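Local coordinates for arylmalonate decarboxylase (Bordetella bronchiseptica, PDB 3IXL), which catalyses the decarboxylation of 2-aryl-2-methylmalonates to 2-arylpropionates, releasing carbon dioxide and taking up a proton, at residues 10-15 against 56-61; 25-30 against 231-236; 111-116 against 139-144; 123-128 against 157-162; 166-171 against 194-199. The protein carries 2 engineered substitutions. All blocks are in the same frame, centred on the assembly; numbering follows the deposited sequence.

Overall arrangement
The chain holds two four-stranded parallel sheets flanked by helices, with the ligand between them. Contacts 1, 4 and 5 are buried; contacts 2 and 3 are partly buried. Contact 1 packs a helix on a strand of the first sheet, and contact 4 sets a helix against the end of a strand in the second; each includes a residue touching the ligand, their centres about 22 Å apart. Contact 5, helix against helix, abuts contact 4 through strand 119-124. Contact 2 joins elements near the start and finish of the chain and is tied to contact 5 by a salt bridge. Only contact 3 is spanned by charge and hydrogen bonds; the other four rest on packing between their segments.

Contact 1 (10-15 against 56-61). With PAC (2-phenylacetic acid), chain C.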
# COMPACT_ATOMS: atom_id res chain seq x y z
N GLY A 10 12.35 -7.80 -1.27
CA GLY A 10 12.74 -6.93 -0.17
C GLY A 10 11.74 -5.82 0.07
O GLY A 10 11.21 -5.23 -0.90
N MET A 11 11.49 -5.51 1.34
CA MET A 11 10.49 -4.51 1.73
C MET A 11 11.04 -3.53 2.75
O MET A 11 11.57 -3.94 3.77
CB MET A 11 9.24 -5.20 2.26
CG MET A 11 8.53 -5.95 1.16
SD MET A 11 7.01 -6.75 1.68
CE MET A 11 6.24 -6.97 0.07
N ILE A 12 10.91 -2.24 2.46
CA ILE A 12 11.25 -1.19 3.40
C ILE A 12 9.96 -0.83 4.14
O ILE A 12 8.97 -0.44 3.49
CB ILE A 12 11.83 0.05 2.69
CG1 ILE A 12 13.06 -0.33 1.85
CG2 ILE A 12 12.20 1.12 3.72
CD1 ILE A 12 13.50 0.77 0.90
N VAL A 13 9.95 -0.99 5.46
CA VAL A 13 8.71 -0.86 6.25
C VAL A 13 8.82 0.24 7.30
O VAL A 13 9.92 0.52 7.77
CB VAL A 13 8.32 -2.22 6.91
CG1 VAL A 13 8.09 -3.30 5.85
CG2 VAL A 13 9.37 -2.68 7.92
N PRO A 14 7.71 0.92 7.63
CA PRO A 14 7.79 1.96 8.67
C PRO A 14 8.32 1.59 10.08
O PRO A 14 9.14 2.35 10.61
CB PRO A 14 6.36 2.53 8.72
CG PRO A 14 5.84 2.27 7.31
CD PRO A 14 6.39 0.90 6.98
N PRO A 15 7.87 0.47 10.69
CA PRO A 15 8.30 0.27 12.09
C PRO A 15 9.80 -0.02 12.23
O PRO A 15 10.40 -0.61 11.34
CB PRO A 15 7.48 -0.95 12.54
CG PRO A 15 6.35 -1.05 11.53
CD PRO A 15 6.98 -0.62 10.25
N VAL A 56 16.77 5.27 0.65
CA VAL A 56 17.78 4.77 -0.29
C VAL A 56 18.78 3.82 0.39
O VAL A 56 19.15 2.79 -0.18
CB VAL A 56 18.50 5.94 -1.00
CG1 VAL A 56 19.76 5.48 -1.71
CG2 VAL A 56 17.55 6.58 -2.01
N ASP A 57 19.19 4.15 1.61
CA ASP A 57 20.13 3.30 2.35
C ASP A 57 19.51 1.95 2.69
O ASP A 57 20.19 0.93 2.65
CB ASP A 57 20.63 4.00 3.61
CG ASP A 57 21.48 5.23 3.29
OD1 ASP A 57 22.28 5.19 2.32
OD2 ASP A 57 21.33 6.24 3.99
N HIS A 58 18.21 1.95 3.02
CA HIS A 58 17.52 0.69 3.30
C HIS A 58 17.38 -0.15 2.03
O HIS A 58 17.52 -1.37 2.07
CB HIS A 58 16.15 0.95 3.94
CG HIS A 58 16.24 1.31 5.39
ND1 HIS A 58 16.30 0.36 6.39
CD2 HIS A 58 16.30 2.51 6.01
CE1 HIS A 58 16.38 0.96 7.56
NE2 HIS A 58 16.38 2.27 7.36
N ALA A 59 17.14 0.51 0.90
CA ALA A 59 17.12 -0.18 -0.40
C ALA A 59 18.46 -0.89 -0.67
O ALA A 59 18.48 -2.05 -1.09
CB ALA A 59 16.76 0.79 -1.53
N ARG A 60 19.56 -0.19 -0.43
CA ARG A 60 20.90 -0.74 -0.61
C ARG A 60 21.15 -1.93 0.32
O ARG A 60 21.74 -2.92 -0.10
CB ARG A 60 21.96 0.34 -0.36
CG ARG A 60 22.05 1.43 -1.43
CD ARG A 60 23.20 2.38 -1.06
NE ARG A 60 23.35 3.50 -1.99
CZ ARG A 60 24.09 3.47 -3.10
NH1 ARG A 60 24.75 2.37 -3.45
NH2 ARG A 60 24.16 4.55 -3.87
N ARG A 61 20.69 -1.84 1.58
CA ARG A 61 20.83 -2.97 2.50
C ARG A 61 20.14 -4.20 1.94
O ARG A 61 20.70 -5.29 1.90
CB ARG A 61 20.29 -2.67 3.90
CG ARG A 61 20.46 -3.88 4.82
CD ARG A 61 19.62 -3.83 6.06
NE ARG A 61 19.64 -5.13 6.74
CZ ARG A 61 18.71 -5.56 7.59
NH1 ARG A 61 17.65 -4.80 7.85
NH2 ARG A 61 18.82 -6.77 8.15
C1 PAC C . 0.78 4.10 5.00
C2 PAC C . 1.30 4.10 6.43
C1' PAC C . 1.80 2.82 7.07
C2' PAC C . 1.68 2.75 8.46
C3' PAC C . 2.12 1.63 9.16
C4' PAC C . 2.70 0.57 8.46
C5' PAC C . 2.82 0.63 7.07
C6' PAC C . 2.38 1.75 6.37
O1 PAC C . 0.69 3.05 4.30
O2 PAC C . 0.43 5.23 4.57
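Ile12 and His58 bring the two backbones closest, their CA atoms 6.5 Å apart, where strand 8-13 packs against helix 55-64. Residues 10-13 are extended and 56-61 helical throughout, with 124 Å² buried between them, a small but enclosed interface.

Ile12 carries it alone on the strand side. Its CA-CB bond is directed at the helix, and with CD1 anti to CA (chi2 168°) the longer branch reaches the backbone of the helix: CD1 stops 3.6 Å from Ala59 N and 4.1 Å from Ala59 CB. CG1 and CG2 of the isoleucine both lie against one methylene, at 3.9 Å and 4.0 Å from His58 CB. The histidine therefore contributes its root, while its imidazole turns away from the strand and uses ND1 to hydrogen-bond Ser36 OG on the adjoining strand 33-37. Met93 of helix 83-97 and Leu38 also touch Ile12, adding further apolar neighbours.

Past the strand end the chain turns at Pro14, whose CG sits 3.4 Å from C5' of the bound 2-phenylacetic acid and whose CD is 3.6 Å from the same carbon. Such helix-on-strand packing is typical of a parallel alpha/beta sheet, with the carboxyl end of the strand leading into a loop that lines the ligand pocket.

Contact 2 (25-30 against 231-236); sequences ARLYPD and PGYGRL
Leu27 and Tyr233 form a partly buried, mainly apolar contact that joins helix 23-27, near the start of the chain, to the turn preceding helix 235-238, near its finish. Two hundred residues separate the segments, so the contact draws the two ends of the fold together; their nearest CA atoms, those of Leu27 and Tyr233, are 7.6 Å apart, and 174 Å² is buried.

The tyrosine supplies about half of that area. Leu27 meets it with one methyl: CD2 lies 3.5 Å from both Tyr233 CG and Tyr233 CD1, and 3.6 Å from Tyr233 CB, so it beds against the root of the aromatic group, coming at the ring obliquely. Farther out, the phenol reaches over the last turn of helix 23-27. Tyr233 OH is 3.6 Å from Arg26 O and 3.7 Å from Arg26 CB, distances of packing against a backbone carbonyl and an aliphatic root. The arginine chain bends at chi3 (72°) and carries its guanidinium on to Asp195, with which NH2 forms a salt bridge.

Tyr233 is flanked by Gly232 and Gly234, both at positive phi, where a side chain would press on the preceding carbonyl O, a conformation that suits glycine; Gly234 is the N-cap of the final helix. Leu27 is also backbone hydrogen-bonded to Arg230, the residue just before 231-236. Around them, Leu194 touches both Leu27 and Tyr233, Phe216 of helix 211-222 packs on Leu27, and Phe237 of helix 235-238 covers the same leucine.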
# COMPACT_ATOMS: atom_id res chain seq x y z
N ALA A 25 2.57 -13.72 4.65
CA ALA A 25 2.47 -15.13 5.03
C ALA A 25 1.13 -15.75 4.64
O ALA A 25 1.03 -16.96 4.49
CB ALA A 25 2.72 -15.29 6.51
N ARG A 26 0.11 -14.91 4.49
CA ARG A 26 -1.22 -15.35 4.13
C ARG A 26 -1.44 -15.31 2.61
O ARG A 26 -1.92 -16.27 2.02
CB ARG A 26 -2.25 -14.48 4.86
CG ARG A 26 -2.24 -14.72 6.38
CD ARG A 26 -3.04 -13.68 7.16
NE ARG A 26 -4.48 -13.85 6.96
CZ ARG A 26 -5.40 -12.98 7.36
NH1 ARG A 26 -5.05 -11.85 7.97
NH2 ARG A 26 -6.69 -13.24 7.14
N LEU A 27 -1.02 -14.22 1.98
CA LEU A 27 -1.19 -14.07 0.54
C LEU A 27 -0.29 -14.99 -0.27
O LEU A 27 -0.73 -15.63 -1.23
CB LEU A 27 -0.91 -12.63 0.12
CG LEU A 27 -1.90 -11.56 0.58
CD1 LEU A 27 -1.31 -10.18 0.34
CD2 LEU A 27 -3.21 -11.72 -0.15
N TYR A 28 0.98 -15.02 0.12
CA TYR A 28 2.02 -15.71 -0.64
C TYR A 28 2.86 -16.55 0.32
O TYR A 28 4.04 -16.26 0.52
CB TYR A 28 2.91 -14.68 -1.36
CG TYR A 28 2.18 -13.84 -2.39
CD1 TYR A 28 1.81 -12.53 -2.10
CD2 TYR A 28 1.90 -14.34 -3.66
CE1 TYR A 28 1.16 -11.74 -3.04
CE2 TYR A 28 1.25 -13.57 -4.61
CZ TYR A 28 0.89 -12.26 -4.30
OH TYR A 28 0.23 -11.47 -5.22
N PRO A 29 2.26 -17.62 0.90
CA PRO A 29 2.95 -18.38 1.94
C PRO A 29 4.24 -19.04 1.47
O PRO A 29 5.10 -19.32 2.30
CB PRO A 29 1.94 -19.46 2.33
CG PRO A 29 0.94 -19.49 1.25
CD PRO A 29 0.90 -18.13 0.64
N ASP A 30 4.36 -19.28 0.17
CA ASP A 30 5.56 -19.96 -0.35
C ASP A 30 6.59 -19.04 -0.99
O ASP A 30 7.53 -19.50 -1.63
CB ASP A 30 5.15 -21.12 -1.24
CG ASP A 30 4.34 -22.18 -0.49
OD1 ASP A 30 4.46 -22.27 0.76
OD2 ASP A 30 3.59 -22.93 -1.15
N PRO A 231 -6.39 -17.94 -2.71
CA PRO A 231 -7.66 -17.31 -3.09
C PRO A 231 -8.41 -16.68 -1.92
O PRO A 231 -8.19 -17.04 -0.77
CB PRO A 231 -8.47 -18.48 -3.66
CG PRO A 231 -7.97 -19.64 -2.91
CD PRO A 231 -6.50 -19.41 -2.68
N GLY A 232 -9.30 -15.74 -2.25
CA GLY A 232 -10.23 -15.16 -1.27
C GLY A 232 -9.81 -13.84 -0.66
O GLY A 232 -10.40 -13.40 0.34
N TYR A 233 -8.81 -13.19 -1.25
CA TYR A 233 -8.33 -11.91 -0.72
C TYR A 233 -8.68 -10.73 -1.61
O TYR A 233 -8.11 -9.64 -1.45
CB TYR A 233 -6.82 -11.96 -0.46
CG TYR A 233 -6.42 -13.01 0.54
CD1 TYR A 233 -5.69 -14.12 0.14
CD2 TYR A 233 -6.79 -12.90 1.87
CE1 TYR A 233 -5.31 -15.09 1.06
CE2 TYR A 233 -6.42 -13.86 2.80
CZ TYR A 233 -5.68 -14.96 2.38
OH TYR A 233 -5.31 -15.91 3.29
N GLY A 234 -9.59 -10.95 -2.54
CA GLY A 234 -10.12 -9.88 -3.36
C GLY A 234 -9.88 -10.05 -4.84
O GLY A 234 -8.98 -10.80 -5.25
N ARG A 235 -10.65 -9.32 -5.63
CA ARG A 235 -10.53 -9.34 -7.08
C ARG A 235 -9.13 -9.00 -7.61
O ARG A 235 -8.72 -9.51 -8.65
CB ARG A 235 -11.58 -8.42 -7.69
CG ARG A 235 -12.99 -9.03 -7.60
CD ARG A 235 -14.09 -8.06 -7.94
NE ARG A 235 -13.92 -7.46 -9.25
CZ ARG A 235 -14.71 -6.50 -9.73
NH1 ARG A 235 -15.73 -6.06 -9.00
NH2 ARG A 235 -14.49 -6.00 -10.93
N LEU A 236 -8.40 -8.15 -6.89
CA LEU A 236 -7.05 -7.81 -7.34
C LEU A 236 -6.23 -9.09 -7.57
O LEU A 236 -5.54 -9.24 -8.59
CB LEU A 236 -6.34 -6.91 -6.32
CG LEU A 236 -4.93 -6.49 -6.75
CD1 LEU A 236 -4.93 -5.66 -8.02
CD2 LEU A 236 -4.23 -5.73 -5.62

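Contact 3 (111-116 against 139-144); sequences GLRALG and AEESLV
Leu112 and Leu143 mark the nearest backbone approach, 9.0 Å between CA atoms, where the carboxyl ends of helices 104-114 and 128-140 lie side by side, each finished by a Schellman motif with Gly116 and Ser142 as C-prime residues.

The inner half is apolar: the CD1 methyls of Leu112 and Leu143 meet tip to tip at 3.7 Å. Toward the surface, Arg113 runs extended from CG to NE and spans the gap with a single nitrogen. Its NH2 makes a salt bridge to Glu141 OE1, donating at 3.0 Å, and also donates to Glu141 O at 3.1 Å, both acceptors lying close to the guanidinium plane. A kink in the glutamate at chi2 (-78°) folds its carboxylate back beside its own carbonyl. OE1 is met on its anti side, 28° out of the carboxylate plane, and the two flat groups are turned 55° apart, whereas the carbonyl O offers an in-plane lone pair. One water accepts from Arg113 NE at 2.7 Å and donates to Glu141 O at 3.0 Å.

Glu141 O is thus gripped twice, and the arginine's positive charge beside a helix end, where carbonyls gather, would probably be favourable as well as balancing the carboxylate.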
# COMPACT_ATOMS: atom_id res chain seq x y z
N GLY A 111 -2.97 -1.29 -8.93
CA GLY A 111 -4.12 -2.12 -8.57
C GLY A 111 -5.42 -1.49 -9.02
O GLY A 111 -6.29 -2.18 -9.55
N LEU A 112 -5.57 -0.19 -8.79
CA LEU A 112 -6.78 0.51 -9.22
C LEU A 112 -6.96 0.42 -10.73
O LEU A 112 -8.06 0.13 -11.21
CB LEU A 112 -6.76 1.97 -8.76
CG LEU A 112 -6.91 2.16 -7.24
CD1 LEU A 112 -6.48 3.56 -6.82
CD2 LEU A 112 -8.34 1.87 -6.78
N ARG A 113 -5.89 0.63 -11.47
CA ARG A 113 -5.95 0.52 -12.93
C ARG A 113 -6.27 -0.91 -13.39
O ARG A 113 -7.09 -1.10 -14.29
CB ARG A 113 -4.68 1.04 -13.57
CG ARG A 113 -4.60 2.56 -13.48
CD ARG A 113 -3.21 3.08 -13.76
NE ARG A 113 -3.09 4.51 -13.48
CZ ARG A 113 -1.94 5.14 -13.26
NH1 ARG A 113 -0.80 4.46 -13.27
NH2 ARG A 113 -1.94 6.45 -13.02
N ALA A 114 -5.65 -1.89 -12.75
CA ALA A 114 -5.92 -3.30 -13.07
C ALA A 114 -7.40 -3.65 -12.92
O ALA A 114 -7.91 -4.54 -13.61
CB ALA A 114 -5.07 -4.21 -12.16
N LEU A 115 -8.07 -2.99 -11.98
CA LEU A 115 -9.47 -3.27 -11.69
C LEU A 115 -10.43 -2.29 -12.37
O LEU A 115 -11.64 -2.33 -12.11
CB LEU A 115 -9.71 -3.31 -10.17
CG LEU A 115 -9.04 -4.51 -9.50
CD1 LEU A 115 -8.86 -4.27 -8.01
CD2 LEU A 115 -9.86 -5.78 -9.76
N GLY A 116 -9.89 -1.43 -13.24
CA GLY A 116 -10.71 -0.49 -14.00
C GLY A 116 -11.36 0.59 -13.16
O GLY A 116 -12.45 1.07 -13.48
N ALA A 139 -5.45 12.50 -8.09
CA ALA A 139 -5.84 13.42 -9.17
C ALA A 139 -4.69 13.69 -10.14
O ALA A 139 -4.90 13.75 -11.36
CB ALA A 139 -6.38 14.73 -8.60
N GLU A 140 -3.47 13.84 -9.62
CA GLU A 140 -2.28 14.00 -10.47
C GLU A 140 -2.10 12.80 -11.40
O GLU A 140 -1.54 12.93 -12.50
CB GLU A 140 -1.01 14.15 -9.63
CG GLU A 140 -0.78 15.52 -9.01
CD GLU A 140 0.53 15.59 -8.22
OE1 GLU A 140 1.32 16.53 -8.45
OE2 GLU A 140 0.77 14.71 -7.38
N GLU A 141 -2.56 11.64 -10.94
CA GLU A 141 -2.40 10.39 -11.67
C GLU A 141 -3.65 10.01 -12.47
O GLU A 141 -3.83 8.85 -12.85
CB GLU A 141 -2.01 9.27 -10.69
CG GLU A 141 -0.60 9.41 -10.14
CD GLU A 141 0.48 8.97 -11.13
OE1 GLU A 141 0.14 8.44 -12.21
OE2 GLU A 141 1.67 9.14 -10.80
N SER A 142 -4.50 11.01 -12.72
CA SER A 142 -5.68 10.87 -13.58
C SER A 142 -6.79 9.99 -13.00
O SER A 142 -7.60 9.43 -13.75
CB SER A 142 -5.29 10.42 -14.99
OG SER A 142 -4.44 11.37 -15.61
N LEU A 143 -6.84 9.88 -11.68
CA LEU A 143 -7.96 9.24 -11.00
C LEU A 143 -8.83 10.31 -10.37
O LEU A 143 -8.40 11.46 -10.22
CB LEU A 143 -7.46 8.25 -9.94
CG LEU A 143 -6.59 7.11 -10.48
CD1 LEU A 143 -6.03 6.29 -9.33
CD2 LEU A 143 -7.36 6.22 -11.44
N VAL A 144 -10.05 9.93 -10.01
CA VAL A 144 -11.00 10.89 -9.45
C VAL A 144 -11.44 10.42 -8.07
O VAL A 144 -12.28 9.53 -7.95
CB VAL A 144 -12.24 11.07 -10.37
CG1 VAL A 144 -13.21 12.10 -9.77
CG2 VAL A 144 -11.82 11.50 -11.77
O HOH W 1 -4.90 6.43 -14.25

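Contact 4 (123-128 against 157-162); sequences ATAYID and EAMARV. With PAC (2-phenylacetic acid), chain C.
Ala125, Tyr126 and Met159 meet in the wall of the 2-phenylacetic acid pocket, at the carboxyl end of strand 119-124 in the second parallel sheet of this alpha/beta fold. Near here the chain turns toward helix 128-140, while helix 156-160 brings Met159 in from the other segment. The CA atoms of Ala125 and Met159 are 7.0 Å apart, and all three touching residues are buried.

The apolar part is a methyl laid along a thioether. Beyond CG the methionine is extended (chi2 170°, chi3 -164°), which strings CG, SD and CE past the alanine: Ala125 CB is 3.7 Å from Met159 CE and 3.8 Å from both CG and SD. The same CE approaches Tyr126 CD2 obliquely at 4.3 Å. The sulfur also borders the ligand, since Met159 SD lies 4.2 Å from C2' of the ligand's phenyl ring. Both Ala125 and Met159 touch Ser188, an engineered residue, on the loop after strand 183-187.

The polar part belongs to Tyr126. Its CA-CB bond starts away from helix 156-160, and the ring presents its edge to the ligand carboxylate, O2 lying near the ring plane. Tyr126 OH donates to O2 at 2.7 Å and is also hydrogen-bonded to Ser187 OG; Thr75, Ser76 and the backbone of Gly189 supply further bonds to the carboxylate. An ST turn holds the backbone at this residue, Tyr126 N donating to Thr124 OG1 over 3.1 Å, with an angle of 159° at the hydrogen.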
# COMPACT_ATOMS: atom_id res chain seq x y z
N ALA A 123 -11.25 5.17 1.78
CA ALA A 123 -11.48 4.72 3.15
C ALA A 123 -10.09 4.63 3.74
O ALA A 123 -9.31 3.77 3.32
CB ALA A 123 -12.15 3.35 3.15
N THR A 124 -9.74 5.53 4.66
CA THR A 124 -8.33 5.60 5.09
C THR A 124 -8.18 5.59 6.60
O THR A 124 -9.14 5.82 7.34
CB THR A 124 -7.61 6.86 4.58
OG1 THR A 124 -7.84 7.93 5.51
CG2 THR A 124 -8.06 7.25 3.17
N ALA A 125 -6.94 5.35 7.04
CA ALA A 125 -6.62 5.36 8.45
C ALA A 125 -6.23 6.76 8.93
O ALA A 125 -6.07 6.96 10.13
CB ALA A 125 -5.47 4.39 8.72
N TYR A 126 -6.09 7.71 8.00
CA TYR A 126 -5.30 8.93 8.25
C TYR A 126 -6.03 10.13 8.79
O TYR A 126 -7.27 10.21 8.75
CB TYR A 126 -4.63 9.40 6.96
CG TYR A 126 -3.96 8.36 6.10
CD1 TYR A 126 -4.32 8.21 4.76
CD2 TYR A 126 -2.92 7.57 6.60
CE1 TYR A 126 -3.68 7.29 3.95
CE2 TYR A 126 -2.28 6.63 5.79
CZ TYR A 126 -2.67 6.51 4.46
OH TYR A 126 -2.04 5.60 3.63
N ILE A 127 -5.24 11.10 9.26
CA ILE A 127 -5.72 12.47 9.51
C ILE A 127 -5.81 13.24 8.19
O ILE A 127 -5.22 12.85 7.18
CB ILE A 127 -4.87 13.24 10.57
CG1 ILE A 127 -3.41 13.39 10.12
CG2 ILE A 127 -4.97 12.53 11.93
CD1 ILE A 127 -2.58 14.34 11.02
N ASP A 128 -6.53 14.36 8.20
CA ASP A 128 -6.94 15.00 6.95
C ASP A 128 -5.85 15.64 6.10
O ASP A 128 -6.00 15.70 4.88
CB ASP A 128 -8.11 15.96 7.18
CG ASP A 128 -9.43 15.24 7.30
OD1 ASP A 128 -9.53 14.04 6.92
OD2 ASP A 128 -10.40 15.88 7.78
N GLU A 157 1.28 1.44 15.63
CA GLU A 157 0.66 0.34 16.39
C GLU A 157 -0.86 0.44 16.47
O GLU A 157 -1.57 -0.58 16.40
CB GLU A 157 1.25 0.23 17.80
CG GLU A 157 2.28 -0.87 17.98
CD GLU A 157 3.31 -0.91 16.88
OE1 GLU A 157 4.05 0.08 16.71
OE2 GLU A 157 3.38 -1.95 16.18
N ALA A 158 -1.37 1.66 16.60
CA ALA A 158 -2.81 1.89 16.68
C ALA A 158 -3.52 1.39 15.43
O ALA A 158 -4.64 0.87 15.51
CB ALA A 158 -3.11 3.36 16.92
N MET A 159 -2.88 1.52 14.27
CA MET A 159 -3.51 1.08 13.03
C MET A 159 -3.68 -0.45 12.98
O MET A 159 -4.70 -0.94 12.49
CB MET A 159 -2.76 1.60 11.81
CG MET A 159 -3.12 3.05 11.44
SD MET A 159 -2.00 3.65 10.20
CE MET A 159 -2.31 5.40 10.32
N ALA A 160 -2.71 -1.18 13.51
CA ALA A 160 -2.79 -2.64 13.55
C ALA A 160 -3.90 -3.16 14.47
O ALA A 160 -4.31 -4.32 14.37
CB ALA A 160 -1.44 -3.25 13.96
N ARG A 161 -4.40 -2.30 15.35
CA ARG A 161 -5.43 -2.69 16.31
C ARG A 161 -6.86 -2.56 15.77
O ARG A 161 -7.80 -3.04 16.41
CB ARG A 161 -5.30 -1.90 17.62
CG ARG A 161 -4.03 -2.22 18.39
CD ARG A 161 -4.11 -1.77 19.84
NE ARG A 161 -4.10 -0.31 20.00
CZ ARG A 161 -2.99 0.44 20.09
NH1 ARG A 161 -1.79 -0.12 20.03
NH2 ARG A 161 -3.10 1.75 20.24
N VAL A 162 -7.03 -1.91 14.62
CA VAL A 162 -8.36 -1.71 14.06
C VAL A 162 -8.88 -3.06 13.55
O VAL A 162 -8.20 -3.75 12.77
CB VAL A 162 -8.33 -0.67 12.92
CG1 VAL A 162 -9.72 -0.44 12.34
CG2 VAL A 162 -7.77 0.67 13.42
C1 PAC C . 0.78 4.10 5.00
C2 PAC C . 1.30 4.10 6.43
C1' PAC C . 1.80 2.82 7.07
C2' PAC C . 1.68 2.75 8.46
C3' PAC C . 2.12 1.63 9.16
C4' PAC C . 2.70 0.57 8.46
C5' PAC C . 2.82 0.63 7.07
C6' PAC C . 2.38 1.75 6.37
O1 PAC C . 0.69 3.05 4.30
O2 PAC C . 0.43 5.23 4.57

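Contact 5 (166-171 against 194-199); sequences TLVDLC and LDAIPE
Val168 and Ala196 pack where two helices run close, their CA atoms only 5.3 Å apart, and apolar contacts supply nearly everything that touches. One methyl of the valine is central: Val168 CG2, set anti to its carbonyl carbon, lies 3.8 Å from both Ala196 CA and Ala196 CB. The small alanine lets the backbones come this near, and its CB also meets the root of Leu167, at 4.0 Å from Leu167 CB. Val200 and Arg203, farther along helix 196-204, touch Val168 too.

A second kind of contact uses the aliphatic part of an acid. Glu199 lies one turn beyond Ala196, on the same side of its helix, and its CG, anti to the backbone N (chi1 177°), comes 3.9 Å from Val168 CG2 and 4.0 Å from Val168 CG1. The valine methyls thus both bear on a single methylene.

These helices, 164-176 and 196-204, lie next to each other against the parallel sheet, one leading into strand 183-187 and the other connecting that strand to 208-210 in a beta-alpha-beta crossover.

The Glu199 carboxylate is engaged elsewhere. A bend at chi2 (62°) turns it aside, where OE1 makes a salt bridge with Arg202 NH2.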
# COMPACT_ATOMS: atom_id res chain seq x y z
N THR A 166 -14.81 -2.93 11.70
CA THR A 166 -14.65 -1.48 11.61
C THR A 166 -14.19 -1.09 10.20
O THR A 166 -14.65 -0.10 9.64
CB THR A 166 -13.64 -0.99 12.66
OG1 THR A 166 -14.19 -1.20 13.97
CG2 THR A 166 -13.32 0.50 12.49
N LEU A 167 -13.28 -1.88 9.63
CA LEU A 167 -12.78 -1.59 8.29
C LEU A 167 -13.84 -1.83 7.21
O LEU A 167 -13.95 -1.06 6.26
CB LEU A 167 -11.52 -2.42 8.00
CG LEU A 167 -10.32 -2.08 8.88
CD1 LEU A 167 -9.23 -3.12 8.72
CD2 LEU A 167 -9.80 -0.67 8.58
N VAL A 168 -14.63 -2.89 7.37
CA VAL A 168 -15.73 -3.13 6.44
C VAL A 168 -16.70 -1.94 6.46
O VAL A 168 -17.12 -1.44 5.42
CB VAL A 168 -16.50 -4.45 6.76
CG1 VAL A 168 -17.80 -4.55 5.95
CG2 VAL A 168 -15.61 -5.66 6.51
N ASP A 169 -17.06 -1.51 7.66
CA ASP A 169 -17.97 -0.39 7.82
C ASP A 169 -17.40 0.92 7.25
O ASP A 169 -18.13 1.70 6.63
CB ASP A 169 -18.31 -0.20 9.29
CG ASP A 169 -19.15 1.02 9.53
OD1 ASP A 169 -20.34 0.98 9.17
OD2 ASP A 169 -18.60 2.01 10.07
N LEU A 170 -16.10 1.15 7.45
CA LEU A 170 -15.45 2.33 6.89
C LEU A 170 -15.56 2.37 5.36
O LEU A 170 -15.87 3.41 4.77
CB LEU A 170 -13.98 2.34 7.29
CG LEU A 170 -13.16 3.57 6.93
CD1 LEU A 170 -13.58 4.79 7.75
CD2 LEU A 170 -11.67 3.28 7.12
N CYS A 171 -15.30 1.24 4.72
CA CYS A 171 -15.43 1.14 3.26
C CYS A 171 -16.85 1.36 2.79
O CYS A 171 -17.07 2.08 1.81
CB CYS A 171 -14.95 -0.22 2.79
SG CYS A 171 -13.16 -0.47 2.92
N LEU A 194 -7.12 -8.06 5.32
CA LEU A 194 -7.37 -9.22 4.45
C LEU A 194 -8.76 -9.83 4.58
O LEU A 194 -9.30 -10.32 3.59
CB LEU A 194 -6.27 -10.28 4.62
CG LEU A 194 -4.91 -9.97 3.99
CD1 LEU A 194 -3.94 -11.09 4.30
CD2 LEU A 194 -5.01 -9.78 2.50
N ASP A 195 -9.33 -9.83 5.78
CA ASP A 195 -10.67 -10.38 5.96
C ASP A 195 -11.76 -9.37 5.58
O ASP A 195 -12.88 -9.75 5.25
CB ASP A 195 -10.87 -10.87 7.40
CG ASP A 195 -10.06 -12.12 7.71
OD1 ASP A 195 -9.74 -12.89 6.78
OD2 ASP A 195 -9.77 -12.34 8.90
N ALA A 196 -11.40 -8.08 5.60
CA ALA A 196 -12.36 -7.03 5.23
C ALA A 196 -12.64 -6.98 3.74
O ALA A 196 -13.79 -6.79 3.32
CB ALA A 196 -11.88 -5.67 5.72
N ILE A 197 -11.59 -7.14 2.93
CA ILE A 197 -11.69 -6.96 1.48
C ILE A 197 -12.79 -7.82 0.82
O ILE A 197 -13.66 -7.27 0.15
CB ILE A 197 -10.33 -7.17 0.77
CG1 ILE A 197 -9.31 -6.12 1.24
CG2 ILE A 197 -10.50 -7.11 -0.76
CD1 ILE A 197 -7.87 -6.53 0.93
N PRO A 198 -12.75 -9.17 0.98
CA PRO A 198 -13.79 -9.95 0.30
C PRO A 198 -15.20 -9.63 0.79
O PRO A 198 -16.14 -9.76 0.03
CB PRO A 198 -13.42 -11.41 0.63
CG PRO A 198 -12.56 -11.33 1.85
CD PRO A 198 -11.80 -10.03 1.71
N GLU A 199 -15.33 -9.22 2.05
CA GLU A 199 -16.66 -8.89 2.58
C GLU A 199 -17.19 -7.61 1.95
O GLU A 199 -18.36 -7.54 1.55
CB GLU A 199 -16.58 -8.78 4.11
CG GLU A 199 -17.88 -8.37 4.82
CD GLU A 199 -19.04 -9.33 4.64
OE1 GLU A 199 -20.16 -8.94 5.04
OE2 GLU A 199 -18.87 -10.45 4.12